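Local coordinates for protein caspase-1 subunit p19/18 (Spodoptera frugiperda, PDB 1M72) that acts as an insect cysteine endopeptidase of the caspase family, a part of the protease cascade thought to carry out apoptosis, and is synthesised as a zymogen, at residues 55-60 and 203-208; 62-67 and 210-215; 82-87 and 127-132; 111-114 and 119-122. One frame throughout, in Å; residues are numbered along the deposited sequence.

How the interactions relate
Interactions 1 and 2 are successive levels of one helix pair, 54-67 with 203-215, on one side of the central caspase sheet. Their centres lie about 10 Å apart, and a probable hydrogen bond of 3.3 Å from Arg213 NH2 to Asn60 OD1 ties them together. Interactions 3 and 4 also touch, where Ile83 CD1 meets Tyr121 OH at 4.0 Å, with centres about 15 Å apart. Interaction 1 lies about 23 Å from interaction 3, centre to centre, on the other side of the chain's centre. Interaction 4 comes closest to the probable catalytic pair: the Leu114 side chain is about 7 Å from that of His108 and about 8 Å from that of Cys150.

Interaction 1 of 4, residues 55-60 and 203-208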
loop_
_atom_site.group_PDB
_atom_site.type_symbol
_atom_site.label_atom_id
_atom_site.label_comp_id
_atom_site.label_asym_id
_atom_site.label_seq_id
_atom_site.Cartn_x
_atom_site.Cartn_y
_atom_site.Cartn_z
ATOM N N ASN C 55 23.902 -8.344 -7.039
ATOM C CA ASN C 55 24.651 -7.432 -7.894
ATOM C C ASN C 55 23.981 -7.372 -9.271
ATOM O O ASN C 55 24.071 -6.359 -9.981
ATOM C CB ASN C 55 26.142 -7.837 -8.008
ATOM C CG ASN C 55 26.926 -7.587 -6.705
ATOM O OD1 ASN C 55 28.103 -7.948 -6.590
ATOM N ND2 ASN C 55 26.277 -6.982 -5.725
ATOM N N VAL C 56 23.315 -8.453 -9.660
ATOM C CA VAL C 56 22.585 -8.422 -10.909
ATOM C C VAL C 56 21.400 -7.408 -10.707
ATOM O O VAL C 56 21.144 -6.566 -11.600
ATOM C CB VAL C 56 22.047 -9.831 -11.268
ATOM C CG1 VAL C 56 21.115 -9.751 -12.492
ATOM C CG2 VAL C 56 23.218 -10.775 -11.583
ATOM N N ASP C 57 20.708 -7.451 -9.549
ATOM C CA ASP C 57 19.597 -6.516 -9.293
ATOM C C ASP C 57 20.111 -5.077 -9.293
ATOM O O ASP C 57 19.547 -4.193 -9.931
ATOM C CB ASP C 57 18.925 -6.745 -7.927
ATOM C CG ASP C 57 18.055 -7.978 -7.893
ATOM O OD1 ASP C 57 17.841 -8.627 -8.948
ATOM O OD2 ASP C 57 17.579 -8.299 -6.787
ATOM N N SER C 58 21.205 -4.861 -8.577
ATOM C CA SER C 58 21.789 -3.544 -8.470
ATOM C C SER C 58 22.152 -2.955 -9.831
ATOM O O SER C 58 21.825 -1.796 -10.100
ATOM C CB SER C 58 23.022 -3.601 -7.582
ATOM O OG SER C 58 23.367 -2.300 -7.133
ATOM N N ASP C 59 22.823 -3.739 -10.678
ATOM C CA ASP C 59 23.239 -3.276 -11.999
ATOM C C ASP C 59 22.046 -2.960 -12.866
ATOM O O ASP C 59 21.977 -1.935 -13.536
ATOM C CB ASP C 59 24.057 -4.351 -12.723
ATOM C CG ASP C 59 25.459 -4.503 -12.154
ATOM O OD1 ASP C 59 25.937 -3.569 -11.471
ATOM O OD2 ASP C 59 26.089 -5.557 -12.412
ATOM N N ASN C 60 21.128 -3.898 -12.877
ATOM C CA ASN C 60 19.900 -3.785 -13.639
ATOM C C ASN C 60 19.070 -2.538 -13.214
ATOM O O ASN C 60 18.618 -1.778 -14.046
ATOM C CB ASN C 60 19.138 -5.083 -13.378
ATOM C CG ASN C 60 17.985 -5.318 -14.315
ATOM O OD1 ASN C 60 17.751 -4.562 -15.287
ATOM N ND2 ASN C 60 17.234 -6.400 -14.033
ATOM N N TRP C 203 13.187 -11.852 -7.721
ATOM C CA TRP C 203 11.983 -11.880 -8.532
ATOM C C TRP C 203 11.467 -10.451 -8.672
ATOM O O TRP C 203 11.242 -9.967 -9.780
ATOM C CB TRP C 203 10.899 -12.766 -7.904
ATOM C CG TRP C 203 11.249 -14.242 -7.837
ATOM C CD1 TRP C 203 12.398 -14.836 -8.266
ATOM C CD2 TRP C 203 10.430 -15.294 -7.295
ATOM N NE1 TRP C 203 12.347 -16.197 -8.029
ATOM C CE2 TRP C 203 11.151 -16.503 -7.438
ATOM C CE3 TRP C 203 9.150 -15.333 -6.708
ATOM C CZ2 TRP C 203 10.636 -17.746 -7.015
ATOM C CZ3 TRP C 203 8.633 -16.563 -6.287
ATOM C CH2 TRP C 203 9.376 -17.755 -6.442
ATOM N N PHE C 204 11.310 -9.773 -7.537
ATOM C CA PHE C 204 10.814 -8.407 -7.510
ATOM C C PHE C 204 11.634 -7.470 -8.427
ATOM O O PHE C 204 11.063 -6.790 -9.277
ATOM C CB PHE C 204 10.808 -7.892 -6.056
ATOM C CG PHE C 204 10.269 -6.493 -5.896
ATOM C CD1 PHE C 204 9.024 -6.139 -6.428
ATOM C CD2 PHE C 204 10.986 -5.541 -5.164
ATOM C CE1 PHE C 204 8.500 -4.845 -6.223
ATOM C CE2 PHE C 204 10.471 -4.244 -4.952
ATOM C CZ PHE C 204 9.227 -3.900 -5.485
ATOM N N MET C 205 12.953 -7.435 -8.248
ATOM C CA MET C 205 13.800 -6.588 -9.064
ATOM C C MET C 205 13.819 -7.008 -10.554
ATOM O O MET C 205 13.912 -6.152 -11.428
ATOM C CB MET C 205 15.206 -6.534 -8.485
ATOM C CG MET C 205 15.291 -5.715 -7.236
ATOM S SD MET C 205 14.981 -3.910 -7.520
ATOM C CE MET C 205 14.406 -3.427 -5.973
ATOM N N GLN C 206 13.710 -8.301 -10.853
ATOM C CA GLN C 206 13.667 -8.711 -12.264
ATOM C C GLN C 206 12.403 -8.133 -12.903
ATOM O O GLN C 206 12.422 -7.589 -14.026
ATOM C CB GLN C 206 13.590 -10.234 -12.424
ATOM C CG GLN C 206 14.846 -11.000 -12.123
ATOM C CD GLN C 206 14.617 -12.500 -12.269
ATOM O OE1 GLN C 206 14.275 -12.973 -13.348
ATOM N NE2 GLN C 206 14.798 -13.250 -11.173
ATOM N N ALA C 207 11.292 -8.284 -12.197
ATOM C CA ALA C 207 10.034 -7.799 -12.725
ATOM C C ALA C 207 9.987 -6.263 -12.725
ATOM O O ALA C 207 9.507 -5.657 -13.670
ATOM C CB ALA C 207 8.846 -8.401 -11.908
ATOM N N LEU C 208 10.487 -5.629 -11.677
ATOM C CA LEU C 208 10.466 -4.175 -11.616
ATOM C C LEU C 208 11.266 -3.550 -12.794
ATOM O O LEU C 208 10.765 -2.683 -13.490
ATOM C CB LEU C 208 11.050 -3.710 -10.276
ATOM C CG LEU C 208 11.170 -2.180 -10.107
ATOM C CD1 LEU C 208 9.763 -1.537 -10.194
ATOM C CD2 LEU C 208 11.880 -1.819 -8.776
#
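Oxygen OD2 of Asp57 is hydrogen-bonded to OG of Ser202, the residue just before helix 203-215, and this holds the carboxylate flat against the side chain of Met205. Ser202 stands at the N-cap position of that helix, its OG also accepting from Met205 N, so one hydroxyl couples the acid to the first turn. Helices 203-215 and 54-67 run side by side along one face of the central sheet of the caspase fold. Aspartate suits the position because its short chain brings an acceptor up to the hydroxyl while its planar carboxylate gives the methionine a surface to rest on. Met205 CB stands almost straight above the carboxylate plane, 3.2 Å from Asp57 CG, a tight approach, and equally far from both oxygens, at 3.4 Å from OD1 and from OD2 of Asp57. Met205 CG follows on the OD2 side, 3.5 Å from that oxygen. The two side chains cross at about a right angle. A bend in the methionine chain (chi2 -67°) then carries the sulfur away from Asp57, and the side chain also packs on Leu106 of strand 98-106, which Asp57 touches too; a flexible, unbranched residue can serve both surfaces. Probable catalytic residues His108 and Cys150 are each about 12 Å from Asp57, side chain to side chain. One helical turn on, Asn60, whose OD1 is probably engaged by Arg213, brings its ND2 no nearer to Met205 O than 4.2 Å.

Interaction 2 of 4, residues 62-67 and 210-215; sequences SKVLKT and EELRYA
This is an apolar helix-helix contact between the later turns of helices 54-67 and 203-215, two neighbours on one face of the caspase sheet, away from the probable catalytic residues. The short segments run almost side by side, 25° apart in direction, with their axes 9.7 Å from each other. Val64 carries the contact with both of its methyls. CG2, anti to the backbone N, reaches between two residues of the partner helix: it is 3.7 Å from Leu212 CB and 3.9 Å from Arg213 CG, so the aliphatic base of the arginine closes the outer margin. CG1 meets the tip of the leucine instead, 4.0 Å from Leu212 CD1. A beta-branched residue fits here because it offers two methyls close to its own backbone. Leu212 CD1 also reaches Leu65 CD2, at 4.1 Å. Leu65 starts out away from the partner helix and packs the pair onto Phe70 and Val72 of strand 70-76, while Leu212 packs it onto Leu224 of helix 221-235. In the last turn of helix 54-67, the Thr67 hydroxyl folds back and donates a 2.8 Å hydrogen bond from OG1 to Val64 O.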
loop_
_atom_site.group_PDB
_atom_site.type_symbol
_atom_site.label_atom_id
_atom_site.label_comp_id
_atom_site.label_asym_id
_atom_site.label_seq_id
_atom_site.Cartn_x
_atom_site.Cartn_y
_atom_site.Cartn_z
ATOM N N SER C 62 20.077 0.152 -11.528
ATOM C CA SER C 62 20.897 1.310 -11.800
ATOM C C SER C 62 20.790 1.682 -13.289
ATOM O O SER C 62 20.616 2.842 -13.637
ATOM C CB SER C 62 22.356 0.986 -11.449
ATOM O OG SER C 62 23.224 2.001 -11.917
ATOM N N LYS C 63 20.888 0.687 -14.166
ATOM C CA LYS C 63 20.815 0.965 -15.585
ATOM C C LYS C 63 19.462 1.537 -16.034
ATOM O O LYS C 63 19.404 2.512 -16.805
ATOM C CB LYS C 63 21.125 -0.296 -16.390
ATOM C CG LYS C 63 20.834 -0.150 -17.881
ATOM C CD LYS C 63 21.531 -1.237 -18.748
ATOM C CE LYS C 63 21.221 -1.023 -20.263
ATOM N NZ LYS C 63 22.002 -1.929 -21.166
ATOM N N VAL C 64 18.372 0.939 -15.578
ATOM C CA VAL C 64 17.098 1.467 -16.002
ATOM C C VAL C 64 16.799 2.844 -15.384
ATOM O O VAL C 64 16.265 3.721 -16.059
ATOM C CB VAL C 64 15.952 0.469 -15.748
ATOM C CG1 VAL C 64 15.609 0.401 -14.229
ATOM C CG2 VAL C 64 14.747 0.880 -16.598
ATOM N N LEU C 65 17.164 3.064 -14.125
ATOM C CA LEU C 65 16.911 4.361 -13.526
ATOM C C LEU C 65 17.743 5.479 -14.216
ATOM O O LEU C 65 17.335 6.641 -14.250
ATOM C CB LEU C 65 17.178 4.308 -12.019
ATOM C CG LEU C 65 16.316 3.277 -11.274
ATOM C CD1 LEU C 65 16.702 3.242 -9.810
ATOM C CD2 LEU C 65 14.828 3.634 -11.423
ATOM N N LYS C 66 18.892 5.141 -14.785
ATOM C CA LYS C 66 19.685 6.152 -15.471
ATOM C C LYS C 66 18.972 6.558 -16.750
ATOM O O LYS C 66 18.887 7.734 -17.070
ATOM C CB LYS C 66 21.092 5.625 -15.806
ATOM C CG LYS C 66 22.023 5.660 -14.641
ATOM C CD LYS C 66 23.350 4.966 -14.946
ATOM C CE LYS C 66 24.211 4.955 -13.686
ATOM N NZ LYS C 66 25.580 4.410 -13.892
ATOM N N THR C 67 18.436 5.588 -17.476
ATOM C CA THR C 67 17.741 5.917 -18.709
ATOM C C THR C 67 16.504 6.801 -18.438
ATOM O O THR C 67 16.022 7.499 -19.326
ATOM C CB THR C 67 17.314 4.628 -19.454
ATOM O OG1 THR C 67 16.179 4.050 -18.811
ATOM C CG2 THR C 67 18.442 3.597 -19.426
ATOM N N GLU C 210 12.189 -4.940 -15.655
ATOM C CA GLU C 210 11.565 -5.250 -16.939
ATOM C C GLU C 210 10.377 -4.315 -17.231
ATOM O O GLU C 210 10.243 -3.806 -18.342
ATOM C CB GLU C 210 11.096 -6.721 -16.994
ATOM C CG GLU C 210 10.445 -7.112 -18.330
ATOM C CD GLU C 210 10.233 -8.640 -18.501
ATOM O OE1 GLU C 210 9.504 -9.263 -17.688
ATOM O OE2 GLU C 210 10.789 -9.229 -19.465
ATOM N N GLU C 211 9.525 -4.062 -16.245
ATOM C CA GLU C 211 8.369 -3.194 -16.478
ATOM C C GLU C 211 8.800 -1.736 -16.695
ATOM O O GLU C 211 8.189 -1.006 -17.497
ATOM C CB GLU C 211 7.408 -3.282 -15.295
ATOM C CG GLU C 211 5.973 -3.089 -15.657
ATOM C CD GLU C 211 5.528 -3.992 -16.811
ATOM O OE1 GLU C 211 5.601 -5.234 -16.683
ATOM O OE2 GLU C 211 5.100 -3.444 -17.843
ATOM N N LEU C 212 9.839 -1.319 -15.966
ATOM C CA LEU C 212 10.390 0.021 -16.101
ATOM C C LEU C 212 11.023 0.173 -17.482
ATOM O O LEU C 212 10.901 1.230 -18.093
ATOM C CB LEU C 212 11.441 0.308 -15.026
ATOM C CG LEU C 212 10.882 0.605 -13.622
ATOM C CD1 LEU C 212 12.012 0.874 -12.630
ATOM C CD2 LEU C 212 9.916 1.822 -13.692
ATOM N N ARG C 213 11.695 -0.867 -17.982
ATOM C CA ARG C 213 12.274 -0.779 -19.327
ATOM C C ARG C 213 11.175 -0.648 -20.405
ATOM O O ARG C 213 11.297 0.162 -21.311
ATOM C CB ARG C 213 13.130 -2.007 -19.643
ATOM C CG ARG C 213 14.587 -1.883 -19.297
ATOM C CD ARG C 213 15.322 -3.174 -19.706
ATOM N NE ARG C 213 15.649 -4.040 -18.560
ATOM C CZ ARG C 213 15.021 -5.173 -18.243
ATOM N NH1 ARG C 213 14.013 -5.615 -18.992
ATOM N NH2 ARG C 213 15.379 -5.851 -17.155
ATOM N N TYR C 214 10.100 -1.432 -20.285
ATOM C CA TYR C 214 8.985 -1.432 -21.243
ATOM C C TYR C 214 8.077 -0.200 -21.232
ATOM O O TYR C 214 7.761 0.336 -22.290
ATOM C CB TYR C 214 8.106 -2.687 -21.038
ATOM C CG TYR C 214 6.843 -2.762 -21.910
ATOM C CD1 TYR C 214 6.925 -2.966 -23.308
ATOM C CD2 TYR C 214 5.565 -2.616 -21.342
ATOM C CE1 TYR C 214 5.763 -3.022 -24.120
ATOM C CE2 TYR C 214 4.393 -2.665 -22.137
ATOM C CZ TYR C 214 4.503 -2.867 -23.531
ATOM O OH TYR C 214 3.352 -2.884 -24.318
ATOM N N ALA C 215 7.648 0.261 -20.062
ATOM C CA ALA C 215 6.717 1.394 -20.044
ATOM C C ALA C 215 7.003 2.474 -19.006
ATOM O O ALA C 215 6.127 3.314 -18.724
ATOM C CB ALA C 215 5.270 0.865 -19.868
#

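Interaction 3 of 4, residues 82-87 and 127-132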
loop_
_atom_site.group_PDB
_atom_site.type_symbol
_atom_site.label_atom_id
_atom_site.label_comp_id
_atom_site.label_asym_id
_atom_site.label_seq_id
_atom_site.Cartn_x
_atom_site.Cartn_y
_atom_site.Cartn_z
ATOM N N GLU C 82 26.212 4.016 8.540
ATOM C CA GLU C 82 26.598 4.589 7.273
ATOM C C GLU C 82 25.361 4.862 6.448
ATOM O O GLU C 82 25.246 5.917 5.842
ATOM C CB GLU C 82 27.518 3.645 6.522
ATOM C CG GLU C 82 28.713 3.206 7.332
ATOM C CD GLU C 82 29.782 2.548 6.472
ATOM O OE1 GLU C 82 30.760 3.243 6.150
ATOM O OE2 GLU C 82 29.650 1.355 6.102
ATOM N N ILE C 83 24.445 3.908 6.414
ATOM C CA ILE C 83 23.210 4.090 5.679
ATOM C C ILE C 83 22.473 5.292 6.313
ATOM O O ILE C 83 22.055 6.238 5.621
ATOM C CB ILE C 83 22.320 2.835 5.792
ATOM C CG1 ILE C 83 22.991 1.661 5.082
ATOM C CG2 ILE C 83 20.910 3.125 5.246
ATOM C CD1 ILE C 83 22.290 0.316 5.288
ATOM N N ASN C 84 22.357 5.269 7.638
ATOM C CA ASN C 84 21.665 6.331 8.305
ATOM C C ASN C 84 22.256 7.695 8.029
ATOM O O ASN C 84 21.523 8.670 7.866
ATOM C CB ASN C 84 21.609 6.099 9.793
ATOM C CG ASN C 84 20.708 7.094 10.467
ATOM O OD1 ASN C 84 20.879 8.298 10.280
ATOM N ND2 ASN C 84 19.734 6.613 11.245
ATOM N N LYS C 85 23.578 7.759 7.956
ATOM C CA LYS C 85 24.272 9.017 7.696
ATOM C C LYS C 85 23.984 9.553 6.293
ATOM O O LYS C 85 23.614 10.713 6.136
ATOM C CB LYS C 85 25.777 8.805 7.914
ATOM C CG LYS C 85 26.714 9.475 6.932
ATOM C CD LYS C 85 27.912 8.549 6.677
ATOM C CE LYS C 85 29.058 9.260 5.956
ATOM N NZ LYS C 85 28.606 9.885 4.677
ATOM N N PHE C 86 24.171 8.715 5.277
ATOM C CA PHE C 86 23.901 9.124 3.914
ATOM C C PHE C 86 22.421 9.496 3.707
ATOM O O PHE C 86 22.114 10.368 2.910
ATOM C CB PHE C 86 24.316 8.025 2.944
ATOM C CG PHE C 86 25.816 7.925 2.752
ATOM C CD1 PHE C 86 26.533 8.972 2.152
ATOM C CD2 PHE C 86 26.520 6.778 3.147
ATOM C CE1 PHE C 86 27.926 8.863 1.947
ATOM C CE2 PHE C 86 27.916 6.664 2.950
ATOM C CZ PHE C 86 28.613 7.698 2.352
ATOM N N ILE C 87 21.521 8.840 4.431
ATOM C CA ILE C 87 20.104 9.119 4.334
ATOM C C ILE C 87 19.863 10.526 4.858
ATOM O O ILE C 87 19.185 11.319 4.222
ATOM C CB ILE C 87 19.284 8.084 5.157
ATOM C CG1 ILE C 87 19.195 6.761 4.387
ATOM C CG2 ILE C 87 17.891 8.610 5.474
ATOM C CD1 ILE C 87 18.182 6.780 3.294
ATOM N N TRP C 127 12.515 6.299 5.209
ATOM C CA TRP C 127 11.664 7.403 4.825
ATOM C C TRP C 127 11.379 8.451 5.927
ATOM O O TRP C 127 10.872 9.556 5.631
ATOM C CB TRP C 127 10.355 6.833 4.253
ATOM C CG TRP C 127 9.634 5.811 5.105
ATOM C CD1 TRP C 127 8.760 6.061 6.142
ATOM C CD2 TRP C 127 9.654 4.373 4.939
ATOM N NE1 TRP C 127 8.239 4.871 6.611
ATOM C CE2 TRP C 127 8.775 3.828 5.896
ATOM C CE3 TRP C 127 10.330 3.499 4.064
ATOM C CZ2 TRP C 127 8.553 2.438 6.016
ATOM C CZ3 TRP C 127 10.108 2.121 4.182
ATOM C CH2 TRP C 127 9.224 1.604 5.157
ATOM N N TYR C 128 11.757 8.131 7.170
ATOM C CA TYR C 128 11.535 9.019 8.298
ATOM C C TYR C 128 11.980 10.467 8.051
ATOM O O TYR C 128 11.212 11.411 8.315
ATOM C CB TYR C 128 12.264 8.477 9.542
ATOM C CG TYR C 128 12.271 9.420 10.728
ATOM C CD1 TYR C 128 11.118 9.599 11.529
ATOM C CD2 TYR C 128 13.426 10.155 11.045
ATOM C CE1 TYR C 128 11.129 10.508 12.629
ATOM C CE2 TYR C 128 13.448 11.044 12.124
ATOM C CZ TYR C 128 12.310 11.215 12.899
ATOM O OH TYR C 128 12.364 12.090 13.940
ATOM N N TYR C 129 13.212 10.641 7.575
ATOM C CA TYR C 129 13.778 11.971 7.305
ATOM C C TYR C 129 13.265 12.707 6.066
ATOM O O TYR C 129 13.721 13.821 5.767
ATOM C CB TYR C 129 15.311 11.892 7.173
ATOM C CG TYR C 129 16.011 11.278 8.364
ATOM C CD1 TYR C 129 16.309 9.911 8.388
ATOM C CD2 TYR C 129 16.362 12.057 9.480
ATOM C CE1 TYR C 129 16.939 9.332 9.480
ATOM C CE2 TYR C 129 16.990 11.484 10.586
ATOM C CZ TYR C 129 17.272 10.120 10.573
ATOM O OH TYR C 129 17.865 9.516 11.647
ATOM N N PHE C 130 12.343 12.105 5.326
ATOM C CA PHE C 130 11.873 12.774 4.141
ATOM C C PHE C 130 10.459 13.312 4.228
ATOM O O PHE C 130 9.887 13.710 3.220
ATOM C CB PHE C 130 12.055 11.856 2.949
ATOM C CG PHE C 130 13.486 11.485 2.704
ATOM C CD1 PHE C 130 14.373 12.411 2.132
ATOM C CD2 PHE C 130 13.969 10.218 3.080
ATOM C CE1 PHE C 130 15.736 12.070 1.936
ATOM C CE2 PHE C 130 15.331 9.855 2.893
ATOM C CZ PHE C 130 16.218 10.770 2.324
ATOM N N THR C 131 9.873 13.319 5.422
ATOM C CA THR C 131 8.541 13.904 5.521
ATOM C C THR C 131 8.674 15.421 5.191
ATOM O O THR C 131 9.755 16.007 5.340
ATOM C CB THR C 131 7.907 13.642 6.915
ATOM O OG1 THR C 131 8.772 14.129 7.958
ATOM C CG2 THR C 131 7.612 12.112 7.087
ATOM N N ALA C 132 7.610 16.052 4.715
ATOM C CA ALA C 132 7.691 17.475 4.298
ATOM C C ALA C 132 8.292 18.454 5.304
ATOM O O ALA C 132 8.963 19.401 4.922
ATOM C CB ALA C 132 6.324 17.986 3.864
#
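Asn84 makes the first contact, reaching the phenol end of Tyr129 with its amide. With CG anti to the backbone N (chi1 -171°), the amide leans towards the tyrosine, and ND2 gives a weak hydrogen bond to Tyr129 OH, 3.5 Å long with an angle of 147° at the hydrogen. The amide and ring planes stand 77° apart. The firmer polar partner of Asn84 is one turn further along its own helix, where Gln88 NE2 bonds to OD1; an amide suits the site because it can accept from the glutamine while it donates to the phenol. Ile87, one turn on from Asn84, supplies the apolar half of the contact: its beta-branch sets the CG2 methyl close to the helix backbone, where it touches both rings, 3.6 Å from Tyr129 CD1 and 3.8 Å from Phe130 CE2. The isoleucine side chain crosses each aromatic one at about a right angle. Helix 80-92 is thereby joined to the connection that follows the short helix 125-128, on the face of the caspase sheet where Phe130 packs against Lys143 and Phe145 of strand 143-148. A type I beta turn from Tyr128 to Thr131 has Tyr129 and Phe130 as its central residues, so both aromatic side chains are delivered to the helix from one bend. Phe130, a ring without any polar group, suits its buried place against the sheet; its CZ approaches Ile87 O at 3.6 Å. The amphipathic Tyr129 keeps its ring on Ile87 and its hydroxyl at the amide.

Interaction 4 of 4, residues 111-114 and 119-122; sequences LGML and THYK
A beta hairpin, strands 113-115 and 120-121, forms this contact; it belongs to the small three-stranded antiparallel sheet that follows the probable catalytic His108 in the caspase fold. Leu114 and Tyr121 are an antiparallel hydrogen-bonded pair: Leu114 N donates to Tyr121 O at 3.0 Å and Tyr121 N donates to Leu114 O at 2.9 Å. Gly112, just before the strand, takes a positive phi (70°), a backbone shape that glycine adopts easily. The paired side chains share a face of the hairpin, where Leu114 CB makes a CH-pi contact over the Tyr121 ring, 4.0 Å from its centroid and displaced towards the rim. Leucine suits this buried face, also touching Thr107 and Ala149, while the long tyrosine reaches Ser80 and Ile83 of helix 80-92. Across the more exposed face, Met113 lies obliquely over His120; its flexible thioether can settle on a flat ring at an exposed edge. Its CG is 3.4 Å from His120 CB. The imidazole holds its place with CG between the backbone N and the carbonyl carbon (chi1 58°), turning one face to the sulfur in a Met-aromatic contact: Met113 SD sits over that face, 4.1 Å from the centroid of the His120 ring.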
loop_
_atom_site.group_PDB
_atom_site.type_symbol
_atom_site.label_atom_id
_atom_site.label_comp_id
_atom_site.label_asym_id
_atom_site.label_seq_id
_atom_site.Cartn_x
_atom_site.Cartn_y
_atom_site.Cartn_z
ATOM N N LEU C 111 10.339 -9.439 9.841
ATOM C CA LEU C 111 9.218 -8.514 9.933
ATOM C C LEU C 111 9.677 -7.278 10.709
ATOM O O LEU C 111 10.237 -7.412 11.802
ATOM C CB LEU C 111 8.026 -9.189 10.611
ATOM C CG LEU C 111 6.788 -8.337 10.894
ATOM C CD1 LEU C 111 6.192 -7.812 9.638
ATOM C CD2 LEU C 111 5.780 -9.198 11.655
ATOM N N GLY C 112 9.502 -6.095 10.100
ATOM C CA GLY C 112 9.884 -4.840 10.720
ATOM C C GLY C 112 11.386 -4.700 10.801
ATOM O O GLY C 112 11.937 -3.926 11.614
ATOM N N MET C 113 12.103 -5.398 9.935
ATOM C CA MET C 113 13.545 -5.297 10.068
ATOM C C MET C 113 14.343 -5.463 8.760
ATOM O O MET C 113 13.995 -6.294 7.913
ATOM C CB MET C 113 13.960 -6.346 11.122
ATOM C CG MET C 113 15.415 -6.451 11.489
ATOM S SD MET C 113 15.781 -8.056 12.395
ATOM C CE MET C 113 14.445 -8.113 13.634
ATOM N N LEU C 114 15.381 -4.645 8.619
ATOM C CA LEU C 114 16.311 -4.712 7.513
ATOM C C LEU C 114 17.732 -4.874 8.096
ATOM O O LEU C 114 18.028 -4.372 9.189
ATOM C CB LEU C 114 16.239 -3.431 6.655
ATOM C CG LEU C 114 14.921 -3.354 5.886
ATOM C CD1 LEU C 114 14.835 -2.069 5.153
ATOM C CD2 LEU C 114 14.830 -4.512 4.926
ATOM N N THR C 119 24.482 -4.702 11.537
ATOM C CA THR C 119 23.367 -4.974 12.431
ATOM C C THR C 119 22.073 -4.565 11.739
ATOM O O THR C 119 22.123 -4.157 10.590
ATOM C CB THR C 119 23.568 -4.209 13.787
ATOM O OG1 THR C 119 22.488 -4.508 14.680
ATOM C CG2 THR C 119 23.671 -2.686 13.543
ATOM N N HIS C 120 20.928 -4.689 12.409
ATOM C CA HIS C 120 19.646 -4.351 11.775
ATOM C C HIS C 120 19.037 -3.016 12.224
ATOM O O HIS C 120 19.390 -2.479 13.264
ATOM C CB HIS C 120 18.629 -5.451 12.055
ATOM C CG HIS C 120 18.419 -5.678 13.511
ATOM N ND1 HIS C 120 17.587 -4.883 14.271
ATOM C CD2 HIS C 120 19.051 -6.504 14.379
ATOM C CE1 HIS C 120 17.719 -5.205 15.545
ATOM N NE2 HIS C 120 18.603 -6.184 15.636
ATOM N N TYR C 121 18.129 -2.489 11.416
ATOM C CA TYR C 121 17.442 -1.248 11.726
ATOM C C TYR C 121 15.997 -1.382 11.226
ATOM O O TYR C 121 15.640 -2.349 10.498
ATOM C CB TYR C 121 18.141 -0.076 11.051
ATOM C CG TYR C 121 18.223 -0.228 9.565
ATOM C CD1 TYR C 121 17.255 0.329 8.730
ATOM C CD2 TYR C 121 19.260 -0.948 8.983
ATOM C CE1 TYR C 121 17.324 0.176 7.326
ATOM C CE2 TYR C 121 19.336 -1.107 7.589
ATOM C CZ TYR C 121 18.360 -0.538 6.772
ATOM O OH TYR C 121 18.445 -0.709 5.412
ATOM N N LYS C 122 15.154 -0.444 11.654
ATOM C CA LYS C 122 13.773 -0.455 11.243
ATOM C C LYS C 122 13.647 0.179 9.867
ATOM O O LYS C 122 14.198 1.243 9.608
ATOM C CB LYS C 122 12.893 0.305 12.246
ATOM C CG LYS C 122 12.768 -0.408 13.590
ATOM C CD LYS C 122 11.764 0.305 14.488
ATOM C CE LYS C 122 11.815 -0.229 15.966
ATOM N NZ LYS C 122 11.345 -1.649 16.108
#